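Putative rhamnosidase (Streptomyces avermitilis, PDB 3W5M) hydrolyses terminal alpha-L-rhamnose from plant flavonoid glycosides and gum arabic, as a calcium-binding family 78 glycoside hydrolase. Local coordinates at residues L503-V508 against G889-W894; T536-N541 against G904-P909; N541-A546 against P909-F914; V591-A596 against G619-F624. All blocks are in the same frame, centred on the assembly; numbering follows the deposited sequence.

Interaction 1. Residues L503-V508 against G889-W894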
loop_
_atom_site.group_PDB
_atom_site.type_symbol
_atom_site.label_atom_id
_atom_site.label_comp_id
_atom_site.label_asym_id
_atom_site.label_seq_id
_atom_site.Cartn_x
_atom_site.Cartn_y
_atom_site.Cartn_z
ATOM N N LEU A 503 15.983 -2.661 14.037
ATOM C CA LEU A 503 15.347 -1.358 14.081
ATOM C C LEU A 503 14.277 -1.297 15.196
ATOM O O LEU A 503 13.762 -0.225 15.497
ATOM C CB LEU A 503 14.731 -1.019 12.705
ATOM C CG LEU A 503 15.654 -0.832 11.495
ATOM C CD1 LEU A 503 14.920 -0.114 10.382
ATOM C CD2 LEU A 503 16.908 -0.052 11.849
ATOM N N GLY A 504 13.954 -2.453 15.769
ATOM C CA GLY A 504 13.110 -2.534 16.973
ATOM C C GLY A 504 11.633 -2.492 16.652
ATOM O O GLY A 504 10.782 -2.647 17.551
ATOM N N GLN A 505 11.321 -2.283 15.376
ATOM C CA GLN A 505 9.911 -2.165 14.945
ATOM C C GLN A 505 9.815 -2.723 13.535
ATOM O O GLN A 505 10.662 -2.403 12.712
ATOM C CB GLN A 505 9.461 -0.685 14.969
ATOM C CG GLN A 505 8.102 -0.421 14.272
ATOM C CD GLN A 505 6.897 -1.072 14.972
ATOM O OE1 GLN A 505 6.670 -0.850 16.164
ATOM N NE2 GLN A 505 6.138 -1.893 14.238
ATOM N N ASN A 506 8.799 -3.538 13.247
ATOM C CA ASN A 506 8.589 -4.043 11.902
ATOM C C ASN A 506 7.962 -2.890 11.100
ATOM O O ASN A 506 6.794 -2.559 11.310
ATOM C CB ASN A 506 7.646 -5.263 11.928
ATOM C CG ASN A 506 7.604 -6.042 10.608
ATOM O OD1 ASN A 506 8.430 -5.861 9.701
ATOM N ND2 ASN A 506 6.598 -6.928 10.494
ATOM N N MET A 507 8.742 -2.310 10.173
ATOM C CA MET A 507 8.384 -1.075 9.493
ATOM C C MET A 507 8.332 -1.300 7.976
ATOM O O MET A 507 8.683 -2.391 7.452
ATOM C CB MET A 507 9.418 0.029 9.813
ATOM C CG MET A 507 10.823 -0.351 9.374
ATOM S SD MET A 507 11.830 1.105 8.948
ATOM C CE MET A 507 11.256 1.418 7.262
ATOM N N VAL A 508 7.861 -0.283 7.253
ATOM C CA VAL A 508 7.776 -0.383 5.799
ATOM C C VAL A 508 8.394 0.850 5.195
ATOM O O VAL A 508 8.055 1.977 5.593
ATOM C CB VAL A 508 6.316 -0.533 5.309
ATOM C CG1 VAL A 508 6.255 -0.656 3.786
ATOM C CG2 VAL A 508 5.671 -1.745 5.952
ATOM N N GLY A 889 7.236 -10.754 21.148
ATOM C CA GLY A 889 7.919 -9.571 20.634
ATOM C C GLY A 889 7.307 -8.953 19.375
ATOM O O GLY A 889 7.959 -8.128 18.727
ATOM N N SER A 890 6.065 -9.327 19.031
ATOM C CA SER A 890 5.381 -8.711 17.856
ATOM C C SER A 890 5.320 -7.198 17.987
ATOM O O SER A 890 5.143 -6.667 19.082
ATOM C CB SER A 890 3.978 -9.297 17.625
ATOM O OG SER A 890 3.063 -8.832 18.604
ATOM N N THR A 891 5.500 -6.497 16.865
ATOM C CA THR A 891 5.327 -5.052 16.843
ATOM C C THR A 891 4.302 -4.654 15.759
ATOM O O THR A 891 4.114 -3.475 15.495
ATOM C CB THR A 891 6.664 -4.322 16.590
ATOM O OG1 THR A 891 7.270 -4.897 15.433
ATOM C CG2 THR A 891 7.643 -4.471 17.822
ATOM N N THR A 892 3.710 -5.651 15.109
ATOM C CA THR A 892 2.657 -5.484 14.112
ATOM C C THR A 892 1.721 -6.659 14.319
ATOM O O THR A 892 1.972 -7.483 15.205
ATOM C CB THR A 892 3.179 -5.521 12.666
ATOM O OG1 THR A 892 4.000 -6.688 12.454
ATOM C CG2 THR A 892 3.964 -4.262 12.329
ATOM N N MET A 893 0.644 -6.734 13.535
ATOM C CA MET A 893 -0.274 -7.868 13.612
ATOM C C MET A 893 0.162 -8.900 12.606
ATOM O O MET A 893 0.516 -8.567 11.460
ATOM C CB MET A 893 -1.736 -7.468 13.348
ATOM C CG MET A 893 -2.175 -6.233 14.118
ATOM S SD MET A 893 -1.878 -6.265 15.882
ATOM C CE MET A 893 -3.120 -7.516 16.248
ATOM N N TRP A 894 0.135 -10.167 13.013
ATOM C CA TRP A 894 0.519 -11.251 12.092
ATOM C C TRP A 894 -0.624 -11.770 11.238
ATOM O O TRP A 894 -1.802 -11.686 11.643
ATOM C CB TRP A 894 1.098 -12.438 12.881
ATOM C CG TRP A 894 2.249 -12.133 13.755
ATOM C CD1 TRP A 894 3.088 -11.048 13.703
ATOM C CD2 TRP A 894 2.744 -12.981 14.797
ATOM N NE1 TRP A 894 4.065 -11.168 14.681
ATOM C CE2 TRP A 894 3.877 -12.350 15.354
ATOM C CE3 TRP A 894 2.329 -14.217 15.316
ATOM C CZ2 TRP A 894 4.597 -12.909 16.433
ATOM C CZ3 TRP A 894 3.056 -14.785 16.379
ATOM C CH2 TRP A 894 4.179 -14.131 16.912
#

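Interaction 2. Residues T536-N541 against G904-P909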
loop_
_atom_site.group_PDB
_atom_site.type_symbol
_atom_site.label_atom_id
_atom_site.label_comp_id
_atom_site.label_asym_id
_atom_site.label_seq_id
_atom_site.Cartn_x
_atom_site.Cartn_y
_atom_site.Cartn_z
ATOM N N THR A 536 20.370 -15.091 12.851
ATOM C CA THR A 536 20.440 -14.746 11.411
ATOM C C THR A 536 19.026 -14.394 10.921
ATOM O O THR A 536 18.037 -14.849 11.519
ATOM C CB THR A 536 20.980 -15.898 10.535
ATOM O OG1 THR A 536 20.147 -17.045 10.680
ATOM C CG2 THR A 536 22.440 -16.260 10.889
ATOM N N ILE A 537 18.935 -13.615 9.837
ATOM C CA ILE A 537 17.620 -13.250 9.288
ATOM C C ILE A 537 16.896 -14.407 8.612
ATOM O O ILE A 537 17.513 -15.297 8.000
ATOM C CB ILE A 537 17.667 -12.025 8.344
ATOM C CG1 ILE A 537 18.500 -12.322 7.082
ATOM C CG2 ILE A 537 18.162 -10.807 9.113
ATOM C CD1 ILE A 537 18.240 -11.371 5.914
ATOM N N TYR A 538 15.575 -14.422 8.788
ATOM C CA TYR A 538 14.717 -15.407 8.176
ATOM C C TYR A 538 13.958 -14.717 7.060
ATOM O O TYR A 538 13.276 -13.719 7.318
ATOM C CB TYR A 538 13.709 -15.940 9.213
ATOM C CG TYR A 538 12.675 -16.892 8.639
ATOM C CD1 TYR A 538 12.988 -18.225 8.376
ATOM C CD2 TYR A 538 11.378 -16.465 8.363
ATOM C CE1 TYR A 538 12.039 -19.109 7.854
ATOM C CE2 TYR A 538 10.421 -17.341 7.855
ATOM C CZ TYR A 538 10.754 -18.665 7.602
ATOM O OH TYR A 538 9.795 -19.539 7.106
ATOM N N THR A 539 14.058 -15.254 5.845
ATOM C CA THR A 539 13.449 -14.613 4.669
ATOM C C THR A 539 12.574 -15.568 3.857
ATOM O O THR A 539 11.996 -15.163 2.863
ATOM C CB THR A 539 14.506 -14.008 3.700
ATOM O OG1 THR A 539 15.457 -15.011 3.348
ATOM C CG2 THR A 539 15.221 -12.819 4.303
ATOM N N ALA A 540 12.461 -16.831 4.270
ATOM C CA ALA A 540 11.685 -17.808 3.494
ATOM C C ALA A 540 10.225 -17.383 3.236
ATOM O O ALA A 540 9.642 -17.700 2.182
ATOM C CB ALA A 540 11.733 -19.172 4.163
ATOM N N ASN A 541 9.647 -16.647 4.178
ATOM C CA ASN A 541 8.232 -16.215 4.055
ATOM C C ASN A 541 8.033 -15.108 3.004
ATOM O O ASN A 541 6.899 -14.776 2.632
ATOM C CB ASN A 541 7.669 -15.803 5.423
ATOM C CG ASN A 541 8.245 -14.494 5.936
ATOM O OD1 ASN A 541 9.470 -14.294 5.984
ATOM N ND2 ASN A 541 7.358 -13.584 6.318
ATOM N N GLY A 904 7.817 -22.873 18.866
ATOM C CA GLY A 904 8.894 -21.957 18.502
ATOM C C GLY A 904 9.176 -21.859 17.008
ATOM O O GLY A 904 9.801 -20.894 16.567
ATOM N N GLY A 905 8.727 -22.841 16.225
ATOM C CA GLY A 905 8.942 -22.817 14.780
ATOM C C GLY A 905 8.031 -21.821 14.061
ATOM O O GLY A 905 7.090 -21.285 14.649
ATOM N N PHE A 906 8.313 -21.584 12.784
ATOM C CA PHE A 906 7.466 -20.732 11.952
ATOM C C PHE A 906 6.399 -21.552 11.264
ATOM O O PHE A 906 6.592 -22.736 10.982
ATOM C CB PHE A 906 8.319 -20.007 10.902
ATOM C CG PHE A 906 9.318 -19.067 11.484
ATOM C CD1 PHE A 906 8.912 -18.017 12.306
ATOM C CD2 PHE A 906 10.681 -19.192 11.173
ATOM C CE1 PHE A 906 9.837 -17.128 12.835
ATOM C CE2 PHE A 906 11.600 -18.312 11.714
ATOM C CZ PHE A 906 11.185 -17.277 12.534
ATOM N N GLN A 907 5.264 -20.922 10.997
ATOM C CA GLN A 907 4.274 -21.510 10.130
ATOM C C GLN A 907 4.856 -21.623 8.722
ATOM O O GLN A 907 6.004 -21.180 8.472
ATOM C CB GLN A 907 2.984 -20.673 10.137
ATOM C CG GLN A 907 1.862 -21.280 10.972
ATOM C CD GLN A 907 1.198 -22.466 10.314
ATOM O OE1 GLN A 907 1.563 -22.882 9.208
ATOM N NE2 GLN A 907 0.191 -23.016 10.990
ATOM N N THR A 908 4.094 -22.198 7.803
ATOM C CA THR A 908 4.633 -22.476 6.480
ATOM C C THR A 908 4.959 -21.208 5.683
ATOM O O THR A 908 4.079 -20.359 5.492
ATOM C CB THR A 908 3.729 -23.371 5.621
ATOM O OG1 THR A 908 4.276 -23.435 4.302
ATOM C CG2 THR A 908 2.303 -22.816 5.512
ATOM N N PRO A 909 6.208 -21.116 5.172
ATOM C CA PRO A 909 6.631 -19.986 4.321
ATOM C C PRO A 909 5.847 -19.886 3.014
ATOM O O PRO A 909 6.000 -18.913 2.276
ATOM C CB PRO A 909 8.110 -20.297 4.029
ATOM C CG PRO A 909 8.233 -21.788 4.193
ATOM C CD PRO A 909 7.296 -22.106 5.343
HETATM O O HOH W 1 7.098 -18.789 7.474
HETATM O O HOH W 2 4.773 -16.404 2.892
#

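Interaction 3. Residues N541-A546 against P909-F914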
loop_
_atom_site.group_PDB
_atom_site.type_symbol
_atom_site.label_atom_id
_atom_site.label_comp_id
_atom_site.label_asym_id
_atom_site.label_seq_id
_atom_site.Cartn_x
_atom_site.Cartn_y
_atom_site.Cartn_z
ATOM N N ASN A 541 9.647 -16.647 4.178
ATOM C CA ASN A 541 8.232 -16.215 4.055
ATOM C C ASN A 541 8.033 -15.108 3.004
ATOM O O ASN A 541 6.899 -14.776 2.632
ATOM C CB ASN A 541 7.669 -15.803 5.423
ATOM C CG ASN A 541 8.245 -14.494 5.936
ATOM O OD1 ASN A 541 9.470 -14.294 5.984
ATOM N ND2 ASN A 541 7.358 -13.584 6.318
ATOM N N LEU A 542 9.154 -14.525 2.543
ATOM C CA LEU A 542 9.107 -13.507 1.509
ATOM C C LEU A 542 8.895 -14.121 0.119
ATOM O O LEU A 542 8.566 -13.403 -0.838
ATOM C CB LEU A 542 10.372 -12.622 1.544
ATOM C CG LEU A 542 10.776 -11.959 2.871
ATOM C CD1 LEU A 542 12.018 -11.113 2.612
ATOM C CD2 LEU A 542 9.675 -11.096 3.504
ATOM N N ARG A 543 9.069 -15.448 0.014
ATOM C CA ARG A 543 8.886 -16.188 -1.197
ATOM C C ARG A 543 9.786 -15.612 -2.301
ATOM O O ARG A 543 10.987 -15.475 -2.093
ATOM C CB ARG A 543 7.382 -16.265 -1.572
ATOM C CG ARG A 543 6.547 -16.736 -0.381
ATOM C CD ARG A 543 5.114 -17.101 -0.781
ATOM N NE ARG A 543 4.448 -16.015 -1.484
ATOM C CZ ARG A 543 3.140 -15.755 -1.449
ATOM N NH1 ARG A 543 2.302 -16.504 -0.712
ATOM N NH2 ARG A 543 2.670 -14.725 -2.157
ATOM N N SER A 544 9.229 -15.228 -3.440
ATOM C CA SER A 544 10.067 -14.737 -4.539
ATOM C C SER A 544 10.603 -13.308 -4.409
ATOM O O SER A 544 11.477 -12.922 -5.184
ATOM C CB SER A 544 9.341 -14.919 -5.882
ATOM O OG SER A 544 8.455 -13.842 -6.124
ATOM N N ALA A 545 10.116 -12.525 -3.444
ATOM C CA ALA A 545 10.619 -11.153 -3.253
ATOM C C ALA A 545 12.026 -11.147 -2.613
ATOM O O ALA A 545 12.171 -11.446 -1.429
ATOM C CB ALA A 545 9.629 -10.327 -2.421
ATOM N N ALA A 546 13.066 -10.801 -3.376
ATOM C CA ALA A 546 14.410 -10.769 -2.806
ATOM C C ALA A 546 14.562 -9.718 -1.694
ATOM O O ALA A 546 15.271 -9.952 -0.704
ATOM C CB ALA A 546 15.462 -10.573 -3.891
ATOM N N PRO A 909 6.208 -21.116 5.172
ATOM C CA PRO A 909 6.631 -19.986 4.321
ATOM C C PRO A 909 5.847 -19.886 3.014
ATOM O O PRO A 909 6.000 -18.913 2.276
ATOM C CB PRO A 909 8.110 -20.297 4.029
ATOM C CG PRO A 909 8.233 -21.788 4.193
ATOM C CD PRO A 909 7.296 -22.106 5.343
ATOM N N GLU A 910 5.019 -20.879 2.716
ATOM C CA GLU A 910 4.171 -20.798 1.543
ATOM C C GLU A 910 3.176 -19.656 1.701
ATOM O O GLU A 910 2.752 -19.068 0.713
ATOM C CB GLU A 910 3.434 -22.109 1.289
ATOM C CG GLU A 910 4.251 -23.103 0.476
ATOM C CD GLU A 910 3.745 -24.528 0.614
ATOM O OE1 GLU A 910 2.747 -24.741 1.346
ATOM O OE2 GLU A 910 4.352 -25.438 -0.005
ATOM N N MET A 911 2.802 -19.362 2.940
ATOM C CA MET A 911 1.969 -18.183 3.232
ATOM C C MET A 911 2.047 -17.836 4.721
ATOM O O MET A 911 1.327 -18.413 5.543
ATOM C CB MET A 911 0.514 -18.396 2.768
ATOM C CG MET A 911 -0.296 -17.105 2.647
ATOM S SD MET A 911 -2.080 -17.458 2.580
ATOM C CE MET A 911 -2.349 -18.004 4.260
ATOM N N ASN A 912 2.949 -16.913 5.071
ATOM C CA ASN A 912 3.148 -16.537 6.463
ATOM C C ASN A 912 3.736 -15.154 6.702
ATOM O O ASN A 912 4.935 -15.006 7.003
ATOM C CB ASN A 912 4.009 -17.575 7.208
ATOM C CG ASN A 912 3.948 -17.389 8.705
ATOM O OD1 ASN A 912 2.903 -17.023 9.239
ATOM N ND2 ASN A 912 5.069 -17.616 9.397
ATOM N N SER A 913 2.881 -14.148 6.670
ATOM C CA SER A 913 3.311 -12.753 6.879
ATOM C C SER A 913 3.264 -12.318 8.360
ATOM O O SER A 913 2.404 -12.771 9.138
ATOM C CB SER A 913 2.461 -11.838 5.977
ATOM O OG SER A 913 2.160 -10.602 6.617
ATOM N N PHE A 914 4.199 -11.456 8.759
ATOM C CA PHE A 914 4.175 -10.888 10.099
ATOM C C PHE A 914 3.618 -9.465 10.154
ATOM O O PHE A 914 3.828 -8.750 11.138
ATOM C CB PHE A 914 5.553 -10.979 10.752
ATOM C CG PHE A 914 6.009 -12.391 10.938
ATOM C CD1 PHE A 914 6.647 -13.067 9.903
ATOM C CD2 PHE A 914 5.708 -13.080 12.109
ATOM C CE1 PHE A 914 7.039 -14.394 10.064
ATOM C CE2 PHE A 914 6.093 -14.406 12.281
ATOM C CZ PHE A 914 6.749 -15.062 11.253
HETATM O O HOH W 2 4.773 -16.404 2.892
#

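Interaction 4. Residues V591-A596 against G619-F624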
loop_
_atom_site.group_PDB
_atom_site.type_symbol
_atom_site.label_atom_id
_atom_site.label_comp_id
_atom_site.label_asym_id
_atom_site.label_seq_id
_atom_site.Cartn_x
_atom_site.Cartn_y
_atom_site.Cartn_z
ATOM N N VAL A 591 10.545 5.289 7.342
ATOM C CA VAL A 591 9.167 4.756 7.343
ATOM C C VAL A 591 8.327 5.563 6.338
ATOM O O VAL A 591 8.200 6.781 6.493
ATOM C CB VAL A 591 8.564 4.901 8.746
ATOM C CG1 VAL A 591 7.101 4.438 8.793
ATOM C CG2 VAL A 591 9.399 4.107 9.759
ATOM N N MET A 592 7.763 4.878 5.335
ATOM C CA MET A 592 6.996 5.511 4.267
ATOM C C MET A 592 5.568 5.026 4.231
ATOM O O MET A 592 5.346 3.833 4.318
ATOM C CB MET A 592 7.606 5.153 2.924
ATOM C CG MET A 592 8.950 5.800 2.721
ATOM S SD MET A 592 9.726 5.212 1.195
ATOM C CE MET A 592 11.389 5.853 1.490
ATOM N N HIS A 593 4.624 5.958 4.072
ATOM C CA HIS A 593 3.195 5.606 3.888
ATOM C C HIS A 593 2.442 6.809 3.375
ATOM O O HIS A 593 3.014 7.898 3.205
ATOM C CB HIS A 593 2.546 5.055 5.193
ATOM C CG HIS A 593 2.747 5.906 6.409
ATOM N ND1 HIS A 593 2.031 7.065 6.643
ATOM C CD2 HIS A 593 3.529 5.719 7.505
ATOM C CE1 HIS A 593 2.399 7.577 7.808
ATOM N NE2 HIS A 593 3.298 6.773 8.354
ATOM N N THR A 594 1.159 6.614 3.073
ATOM C CA THR A 594 0.320 7.741 2.704
ATOM C C THR A 594 0.411 8.928 3.689
ATOM O O THR A 594 0.460 8.745 4.918
ATOM C CB THR A 594 -1.140 7.299 2.480
ATOM O OG1 THR A 594 -1.883 8.399 1.918
ATOM C CG2 THR A 594 -1.790 6.849 3.755
ATOM N N SER A 595 0.439 10.149 3.146
ATOM C CA SER A 595 0.583 11.343 3.977
ATOM C C SER A 595 -0.773 11.693 4.518
ATOM O O SER A 595 -1.489 12.522 3.949
ATOM C CB SER A 595 1.212 12.508 3.183
ATOM O OG SER A 595 0.638 12.629 1.855
ATOM N N ALA A 596 -1.160 11.008 5.593
ATOM C CA ALA A 596 -2.402 11.303 6.298
ATOM C C ALA A 596 -2.070 11.304 7.775
ATOM O O ALA A 596 -1.202 10.539 8.200
ATOM C CB ALA A 596 -3.469 10.246 5.977
ATOM N N GLY A 619 0.685 -1.835 11.911
ATOM C CA GLY A 619 0.171 -2.693 10.863
ATOM C C GLY A 619 -0.616 -1.884 9.841
ATOM O O GLY A 619 -0.530 -2.138 8.633
ATOM N N GLN A 620 -1.360 -0.879 10.308
ATOM C CA GLN A 620 -2.138 -0.070 9.373
ATOM C C GLN A 620 -1.183 0.754 8.498
ATOM O O GLN A 620 -1.248 0.720 7.267
ATOM C CB GLN A 620 -3.070 0.878 10.105
ATOM C CG GLN A 620 -3.838 1.808 9.171
ATOM C CD GLN A 620 -4.754 2.757 9.918
ATOM O OE1 GLN A 620 -5.590 3.460 9.318
ATOM N NE2 GLN A 620 -4.576 2.825 11.217
ATOM N N ARG A 621 -0.290 1.475 9.133
ATOM C CA ARG A 621 0.562 2.388 8.352
ATOM C C ARG A 621 1.469 1.634 7.385
ATOM O O ARG A 621 1.755 2.116 6.274
ATOM C CB ARG A 621 1.328 3.353 9.260
ATOM C CG ARG A 621 2.620 2.814 9.846
ATOM C CD ARG A 621 3.200 3.836 10.799
ATOM N NE ARG A 621 2.588 3.738 12.128
ATOM C CZ ARG A 621 2.923 4.489 13.180
ATOM N NH1 ARG A 621 3.854 5.439 13.073
ATOM N NH2 ARG A 621 2.323 4.296 14.356
ATOM N N GLY A 622 1.902 0.441 7.779
ATOM C CA GLY A 622 2.772 -0.356 6.918
ATOM C C GLY A 622 2.089 -0.790 5.632
ATOM O O GLY A 622 2.732 -1.037 4.600
ATOM N N ASN A 623 0.767 -0.899 5.696
ATOM C CA ASN A 623 0.016 -1.363 4.542
ATOM C C ASN A 623 -0.834 -0.289 3.872
ATOM O O ASN A 623 -1.759 -0.610 3.084
ATOM C CB ASN A 623 -0.894 -2.501 5.000
ATOM C CG ASN A 623 -0.131 -3.785 5.198
ATOM O OD1 ASN A 623 0.262 -4.425 4.229
ATOM N ND2 ASN A 623 0.114 -4.150 6.455
ATOM N N PHE A 624 -0.585 0.971 4.211
ATOM C CA PHE A 624 -1.325 2.074 3.595
ATOM C C PHE A 624 -0.320 2.839 2.715
ATOM O O PHE A 624 -0.013 3.991 2.969
ATOM C CB PHE A 624 -1.947 2.968 4.667
ATOM C CG PHE A 624 -3.378 2.611 5.014
ATOM C CD1 PHE A 624 -3.804 1.281 5.022
ATOM C CD2 PHE A 624 -4.296 3.620 5.362
ATOM C CE1 PHE A 624 -5.124 0.956 5.355
ATOM C CE2 PHE A 624 -5.602 3.299 5.688
ATOM C CZ PHE A 624 -6.013 1.970 5.695
HETATM O O HOH W 3 4.701 2.479 6.638
HETATM O O HOH W 4 4.816 6.879 10.911
#

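Interaction 1. Residues L503-V508 against G889-W894
Gln505 reaches Thr891 with CG anti to its backbone N (chi1 168°), while OG1 of Thr891 stands between its own N and carbonyl carbon (chi1 51°). The contact joins a corner of the concanavalin-like beta domain, leading into strand 506-508, to a loop of the (alpha/alpha)6-barrel. The two side chains lie alongside, heading opposite ways. The Gln505 chain bends at chi2, and NE2 donates to Thr891 O at 2.9 Å. The bond is nearly straight, but NE2 lies above the carbonyl plane. The second N-H of the same amide goes to Asn506 O at 3.1 Å. Both acceptors lie close to the amide plane, so the two bonds fix the rotation of the group. CB of Thr891 packs on this amide, 3.4 Å from Gln505 NE2. An alanine in place of Gln505 would probably leave Thr891 O and Asn506 O without this shared donor and open a gap beside the threonine. One residue on, the backbone N of Asn506 donates to Thr891 OG1 at 3.0 Å. The methyl CG2 of Thr891 turns to Gly504 O, 3.6 Å away. Trp618 of helix 607-622 also packs on Gln505. Asn506 and Thr892 cross at about a right angle. The stronger partner of the Thr892 hydroxyl is Phe914 O, and Asn506 ND2 is also held by Glu529. Between the two side chains, Asn506 ND2 donates to Thr892 OG1 over a longer 3.3 Å.

Interaction 2. Residues T536-N541 against G904-P909
The rings of Tyr538 and Phe906 lie against each other at a slant, their planes 31° apart and their centroids 4.2 Å apart. They join the short hairpin of strands 530-531 and 537-538, in the concanavalin-like domain, to a long loop of the (alpha/alpha)6-barrel. With CG anti to the backbone N (chi1 175°), the Tyr538 ring reaches across to Phe906. The two side chains run in opposite directions. Phe906 puts its CD2 and CE2 side over the Tyr538 ring, with CD2 above the centre. Phe906 CE2 comes to 3.6 Å from Tyr538 CG. On the opposite face of the tyrosine lies the backbone N of Ala540, so the ring is held between the loop and its own chain. Pro909 CB and CD lie at the tyrosine hydroxyl, with CB 3.6 Å from Tyr538 OH. The same CB meets the Ala540 methyl, with 3.8 Å between Ala540 CB and Pro909 CB. Val530 of the hairpin also touches both aromatic side chains. The polar links between the segments run through water. One water lies nearer Asn541. Another donates to Gln907 O and also bonds Tyr538 OH, which it meets at 2.8 Å.

Interaction 3. Residues N541-A546 against P909-F914
A single water is gripped by three backbone groups where Asn541 faces Pro909 and Asn912. It donates to Asn541 O at 2.7 Å and to Pro909 O, and accepts from Asn912 N. The bridge ties the residue just before a type II' turn (Leu542 to Ala545), in the concanavalin-like domain, to a loop of the (alpha/alpha)6-barrel. On one flank, Asn541 ND2 donates to Asn912 O at 2.9 Å. The bond is bent, 143° at the hydrogen. Glu529 OE1 takes a second bond from ND2. The amide of Asn541 and the ring of Phe914 have planes 75° apart, with Asn541 ND2 at the ring edge, 3.7 Å from Phe914 CD1. On the other flank, the Arg543 chain bends at chi3 (-54°), which sets the direction of NE. Arg543 CG packs on Pro909 O at 3.5 Å. Arg543 NH1 donates to Glu910 O at 3.0 Å, with the oxygen in the guanidinium plane. NE of Arg543 makes a salt bridge to Asp635, which binds rhamnose. An alanine at Arg543 would probably leave Glu910 O without this donor and Asp635 without its positive mate. Next door, Ser913 OG bonds His916 ND1, and Ser913 N bonds OE1 of Glu895, the inferred proton acceptor. This is consistent with the interface helping to position the active site: Asn912 O and Glu910 O hold Asn541 and Arg543, and Asp635 meets the arginine's charge.

Interaction 4. Residues V591-A596 against G619-F624
His593 packs tightly on the end of helix 607-622, with Arg621 CB over one face of its imidazole. This is a CH-pi contact, 4.0 Å from Arg621 CB to the ring centroid. It joins an inner strand of the concanavalin-like domain to the first long helix of the (alpha/alpha)6-barrel. The ring and guanidinium planes are nearly perpendicular, 87° apart. CB of His593 also presses on the helix end, 3.2 Å from Arg621 O. Beside it, Thr594 N donates an almost straight bond to Phe624 O at 2.9 Å. Thr594 CG2 packs on Phe624 CB at 4.0 Å, near the plane of the phenyl ring at its edge. Strand 480-493 pairs antiparallel beside strand 587-594 in the sheet. The looser side is bridged by water. One water donates to Met592 O and, weakly, to Arg621 O. A second joins His593 NE2 to Arg621 NH1, at 2.8 Å from the arginine nitrogen. Arg621 NH2 is held by Thr617, while Trp618 gives the guanidinium a cation-pi partner. His593 ND1 donates to Thr594 O at 2.9 Å, with that oxygen near the ring plane. The imidazole is thus tied on both nitrogens while its face rests on aliphatic carbon, which is likely to limit its rotation.

How the interactions relate
From the N terminus, the chain first gives 503-508, then 536-541 and 541-546, then 591-596, all in the concanavalin-like domain. The first loop to close is the short one of interaction 4, where helix 607-622 returns to strand 587-594. The other three close much later, after most of the barrel helices, and all use the loop between helices 883-887 and 923-929. Interactions 1, 2 and 3 cross one another, and interaction 4 lies within the span of each. Interactions 2 and 3 share Asn541, Pro909 and one water. Interaction 1 touches interaction 3 through Thr892 and Phe914, and interaction 4 through Val508 and Met592. Together they tie the beta domain to the barrel.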